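Local coordinates for protein 5-formaminoimidazole-4-carboxamide-1-(Beta)-D-ribofuranosyl 5'-monophosphate synthetase (Thermococcus kodakarensis, PDB 2PBZ) that binds ATP and is probably a magnesium- or manganese-dependent carbon-nitrogen ligase of purine biosynthesis, making the formamido intermediate on the way to IMP, at residues A[24-29]-A[44-49]; A[7-12]-A[29-34]. All blocks are in the same frame, centred on the assembly; numbering follows the deposited sequence.

Contact 1. Residues A[24-29]-A[44-49]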
# COMPACT_ATOMS: atom_id res chain seq x y z
N GLY A 24 3.58 14.66 -22.38
CA GLY A 24 4.27 15.18 -23.54
C GLY A 24 5.10 16.44 -23.35
O GLY A 24 5.68 16.94 -24.32
N PHE A 25 5.16 16.96 -22.13
CA PHE A 25 5.94 18.15 -21.86
C PHE A 25 7.42 17.85 -21.78
O PHE A 25 7.82 16.70 -21.61
CB PHE A 25 5.52 18.80 -20.55
CG PHE A 25 4.22 19.52 -20.63
CD1 PHE A 25 3.08 19.01 -20.01
CD2 PHE A 25 4.12 20.70 -21.37
CE1 PHE A 25 1.85 19.66 -20.13
CE2 PHE A 25 2.91 21.37 -21.50
CZ PHE A 25 1.76 20.85 -20.88
N LYS A 26 8.23 18.89 -21.90
CA LYS A 26 9.67 18.75 -21.83
C LYS A 26 10.02 18.91 -20.37
O LYS A 26 9.31 19.57 -19.63
CB LYS A 26 10.36 19.82 -22.68
CG LYS A 26 11.44 19.27 -23.59
CD LYS A 26 10.85 18.25 -24.54
CE LYS A 26 11.91 17.60 -25.41
NZ LYS A 26 11.34 16.49 -26.26
N THR A 27 11.14 18.32 -19.96
CA THR A 27 11.56 18.33 -18.56
C THR A 27 12.89 19.00 -18.22
O THR A 27 13.88 18.82 -18.92
CB THR A 27 11.60 16.86 -18.07
OG1 THR A 27 10.27 16.38 -17.89
CG2 THR A 27 12.38 16.73 -16.79
N ARG A 28 12.88 19.77 -17.13
CA ARG A 28 14.08 20.43 -16.61
C ARG A 28 14.14 20.34 -15.10
O ARG A 28 13.24 20.79 -14.40
CB ARG A 28 14.13 21.90 -16.99
CG ARG A 28 15.20 22.67 -16.23
CD ARG A 28 15.20 24.13 -16.58
NE ARG A 28 15.47 24.35 -18.00
CZ ARG A 28 15.07 25.42 -18.68
NH1 ARG A 28 14.38 26.36 -18.06
NH2 ARG A 28 15.35 25.53 -19.97
N LEU A 29 15.23 19.78 -14.59
CA LEU A 29 15.40 19.62 -13.16
C LEU A 29 16.61 20.37 -12.62
O LEU A 29 17.69 20.26 -13.18
CB LEU A 29 15.55 18.13 -12.82
CG LEU A 29 15.68 17.77 -11.35
CD1 LEU A 29 14.35 18.02 -10.66
CD2 LEU A 29 16.10 16.32 -11.19
N ILE A 44 13.67 10.45 -17.27
CA ILE A 44 12.57 11.42 -17.28
C ILE A 44 13.03 12.87 -17.27
O ILE A 44 12.20 13.78 -17.36
CB ILE A 44 11.62 11.20 -16.08
CG1 ILE A 44 12.42 11.30 -14.78
CG2 ILE A 44 10.91 9.85 -16.22
CD1 ILE A 44 11.57 11.40 -13.54
N VAL A 45 14.33 13.09 -17.16
CA VAL A 45 14.86 14.44 -17.16
C VAL A 45 15.56 14.80 -18.47
O VAL A 45 16.47 14.09 -18.92
CB VAL A 45 15.87 14.65 -16.01
CG1 VAL A 45 16.22 16.12 -15.89
CG2 VAL A 45 15.31 14.12 -14.72
N ASP A 46 15.12 15.89 -19.09
CA ASP A 46 15.72 16.34 -20.33
C ASP A 46 16.86 17.33 -20.04
O ASP A 46 18.02 17.05 -20.35
CB ASP A 46 14.66 16.96 -21.24
CG ASP A 46 13.49 16.00 -21.51
OD1 ASP A 46 13.71 14.78 -21.53
OD2 ASP A 46 12.35 16.47 -21.72
N ASP A 47 16.53 18.46 -19.45
CA ASP A 47 17.56 19.45 -19.12
C ASP A 47 17.86 19.37 -17.63
O ASP A 47 16.98 19.58 -16.82
CB ASP A 47 17.09 20.85 -19.50
CG ASP A 47 18.11 21.94 -19.16
OD1 ASP A 47 19.30 21.60 -18.99
OD2 ASP A 47 17.73 23.13 -19.09
N LEU A 48 19.10 19.08 -17.27
CA LEU A 48 19.49 18.98 -15.87
C LEU A 48 20.42 20.11 -15.45
O LEU A 48 21.60 20.12 -15.79
CB LEU A 48 20.18 17.63 -15.61
CG LEU A 48 20.50 17.30 -14.16
CD1 LEU A 48 19.21 17.12 -13.34
CD2 LEU A 48 21.33 16.02 -14.13
N VAL A 49 19.88 21.05 -14.70
CA VAL A 49 20.62 22.22 -14.23
C VAL A 49 21.23 21.99 -12.86
O VAL A 49 20.55 22.12 -11.85
CB VAL A 49 19.68 23.45 -14.16
CG1 VAL A 49 20.48 24.69 -13.84
CG2 VAL A 49 18.93 23.60 -15.46
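Arg28 and Asp47 are paired on neighbouring parallel strands, and their side chains rise from the same face of the sheet, alongside one another. Their salt bridge joins Arg28 NE to Asp47 OD2 at 2.8 Å. The guanidinium and carboxylate planes are nearly perpendicular (89°), and NE reaches OD2 on its anti side, somewhat out of the carboxylate plane. A bend at chi3 (-61°) turns NE toward the acid, while NH1 forms a second salt bridge, with Asp61. An alanine in place of Arg28 would probably leave Asp47 and Asp61 without the positive charge they share and uncover CG2 of Val49, which packs on the arginine's CG and CD.

Backbone bonds set the register. Asp47 N donates to Thr27 O at 2.7 Å, Leu29 N to Asp47 O at 2.8 Å, and Val49 N to Leu29 O at 2.8 Å. Before the strand, the Asp46 carboxylate takes over: its OD2 accepts Thr27 N at 2.8 Å, from above the carboxylate plane, and the aliphatic chain of Lys26 crosses this acid at about a right angle.

Apolar contacts gather around Leu29, whose CB touches Val45 CG1 at 3.7 Å and Leu48 CD1 at 3.8 Å. The two leucines lie side by side. Thr27 CG2, anti to its backbone N, rests against the backbone of Ile44 and Val45, and Leu17 of helix 13-22 packs on Thr27, Leu29 and Val45.

Strand 27-31, helix 36-40 and strand 47-50 make up a beta-alpha-beta unit, the building block of Rossmann-like parallel sheets.

Contact 2. Residues A[7-12]-A[29-34]; sequences TIASHS and LYVSPK
Thr7 O accepts the backbone N-H of Tyr30 at 3.2 Å, an almost straight bond (171° at the hydrogen). One step on, Ala9 N donates to Tyr30 O at 3.0 Å, a doubtful bond, since the position of that oxygen is uncertain. Tyr30 N-H is thus satisfied by Thr7, and its C=O probably by Ala9. Past the end of the first strand at Ile8 a water takes up the link: it accepts from Ser32 N at 3.1 Å and gives a long, weak bond to Ala9 O at 3.4 Å.

The strands are parallel, with Thr7 opposite Leu29 and Ile8 opposite Tyr30, and helix 13-22 connects them in a beta-alpha-beta unit of the Rossmann-like sheet. Ser12 occupies the N-cap position of that helix, but its side chain makes no capping bond.

The buried polar side chains find their partners beyond this pair of segments. Thr7 OG1 bonds to Val65 O, Ser10 OG to Ser69 OG, and the Tyr30 hydroxyl to Asn59 ND2.

Apolar packing fills in where Ala9 sits. Its methyl group meets Leu29 CD1 at 3.5 Å and Val31 CG2 at 3.7 Å, so one small side chain touches two larger ones. Leu29 CG and CD2 each lie 3.6 Å from the same Ala9 CB. Val31 CG2 is anti to the backbone N, which brings it to this methyl. Leu29 CD1 also lies against Thr7 O, and Tyr39 of helix 36-40 packs on Ala9, Leu29 and Val31.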
# COMPACT_ATOMS: atom_id res chain seq x y z
N THR A 7 11.49 22.04 -11.99
CA THR A 7 11.30 22.12 -10.55
C THR A 7 12.52 21.62 -9.78
O THR A 7 13.41 21.00 -10.36
CB THR A 7 10.06 21.31 -10.10
OG1 THR A 7 9.81 21.53 -8.71
CG2 THR A 7 10.26 19.83 -10.34
N ILE A 8 12.58 21.90 -8.49
CA ILE A 8 13.70 21.47 -7.67
C ILE A 8 13.71 19.96 -7.46
O ILE A 8 12.66 19.33 -7.35
CB ILE A 8 13.68 22.18 -6.30
CG1 ILE A 8 14.02 23.66 -6.49
CG2 ILE A 8 14.65 21.53 -5.33
CD1 ILE A 8 13.93 24.47 -5.21
N ALA A 9 14.90 19.37 -7.41
CA ALA A 9 15.05 17.94 -7.22
C ALA A 9 14.96 17.50 -5.76
O ALA A 9 15.96 17.51 -5.04
CB ALA A 9 16.35 17.48 -7.80
N SER A 10 13.76 17.11 -5.35
CA SER A 10 13.50 16.65 -3.99
C SER A 10 12.00 16.65 -3.80
O SER A 10 11.25 17.02 -4.70
CB SER A 10 14.13 17.58 -2.97
OG SER A 10 13.54 18.86 -3.05
N HIS A 11 11.58 16.25 -2.60
CA HIS A 11 10.16 16.18 -2.24
C HIS A 11 9.31 15.28 -3.15
O HIS A 11 8.99 14.15 -2.80
CB HIS A 11 9.56 17.59 -2.21
CG HIS A 11 8.16 17.63 -1.68
ND1 HIS A 11 7.87 17.58 -0.33
CD2 HIS A 11 6.96 17.65 -2.32
CE1 HIS A 11 6.56 17.57 -0.17
NE2 HIS A 11 5.99 17.62 -1.35
N SER A 12 8.94 15.79 -4.32
CA SER A 12 8.11 15.03 -5.24
C SER A 12 8.39 15.37 -6.70
O SER A 12 7.49 15.34 -7.52
CB SER A 12 6.64 15.31 -4.93
OG SER A 12 6.38 16.69 -5.04
N LEU A 29 15.23 19.78 -14.59
CA LEU A 29 15.40 19.62 -13.16
C LEU A 29 16.61 20.37 -12.62
O LEU A 29 17.69 20.26 -13.18
CB LEU A 29 15.55 18.13 -12.82
CG LEU A 29 15.68 17.77 -11.35
CD1 LEU A 29 14.35 18.02 -10.66
CD2 LEU A 29 16.10 16.32 -11.19
N TYR A 30 16.41 21.12 -11.55
CA TYR A 30 17.50 21.85 -10.90
C TYR A 30 17.92 20.95 -9.74
O TYR A 30 17.12 20.67 -8.86
CB TYR A 30 17.01 23.17 -10.32
CG TYR A 30 16.73 24.26 -11.32
CD1 TYR A 30 15.78 24.10 -12.31
CD2 TYR A 30 17.40 25.47 -11.24
CE1 TYR A 30 15.49 25.12 -13.21
CE2 TYR A 30 17.13 26.51 -12.13
CZ TYR A 30 16.16 26.33 -13.11
OH TYR A 30 15.84 27.37 -13.95
N VAL A 31 19.17 20.51 -9.74
CA VAL A 31 19.66 19.60 -8.71
C VAL A 31 21.06 19.99 -8.24
O VAL A 31 21.81 20.65 -8.97
CB VAL A 31 19.70 18.15 -9.26
CG1 VAL A 31 20.77 18.04 -10.34
CG2 VAL A 31 19.97 17.16 -8.15
N SER A 32 21.42 19.59 -7.03
CA SER A 32 22.74 19.90 -6.50
C SER A 32 23.75 18.83 -6.93
O SER A 32 23.39 17.74 -7.35
CB SER A 32 22.70 19.99 -4.98
OG SER A 32 22.37 18.75 -4.39
N PRO A 33 25.05 19.15 -6.82
CA PRO A 33 26.06 18.18 -7.21
C PRO A 33 25.98 16.85 -6.46
O PRO A 33 26.12 15.79 -7.06
CB PRO A 33 27.37 18.93 -6.98
CG PRO A 33 27.01 19.88 -5.86
CD PRO A 33 25.66 20.38 -6.29
N LYS A 34 25.72 16.91 -5.16
CA LYS A 34 25.63 15.69 -4.36
C LYS A 34 24.48 14.77 -4.76
O LYS A 34 24.63 13.55 -4.74
CB LYS A 34 25.51 16.02 -2.87
CG LYS A 34 25.62 14.80 -1.98
CD LYS A 34 25.44 15.15 -0.50
CE LYS A 34 25.51 13.89 0.37
NZ LYS A 34 25.62 14.18 1.84
O HOH W 1 19.05 18.93 -5.22

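Overall arrangement
Contacts 1 and 2 lie on the two edges of strand 27-31, the middle strand of a three-stranded parallel sheet, with their centres 11 Å apart. Leu29 belongs to both: its backbone is paired with strand 47-50, while its side chain meets residues from both neighbouring strands. The joins continue between the contacts, where Val49 O lies 3.0 Å from Val31 N and Arg28 O lies 3.2 Å from Thr7 N, both probable hydrogen bonds. On the Leu29 side of the sheet, Leu48 CD1 packs on Val31 CG1 at 3.5 Å. Both contacts are away from the annotated ATP pocket, which includes Phe129, Glu163 and Tyr172.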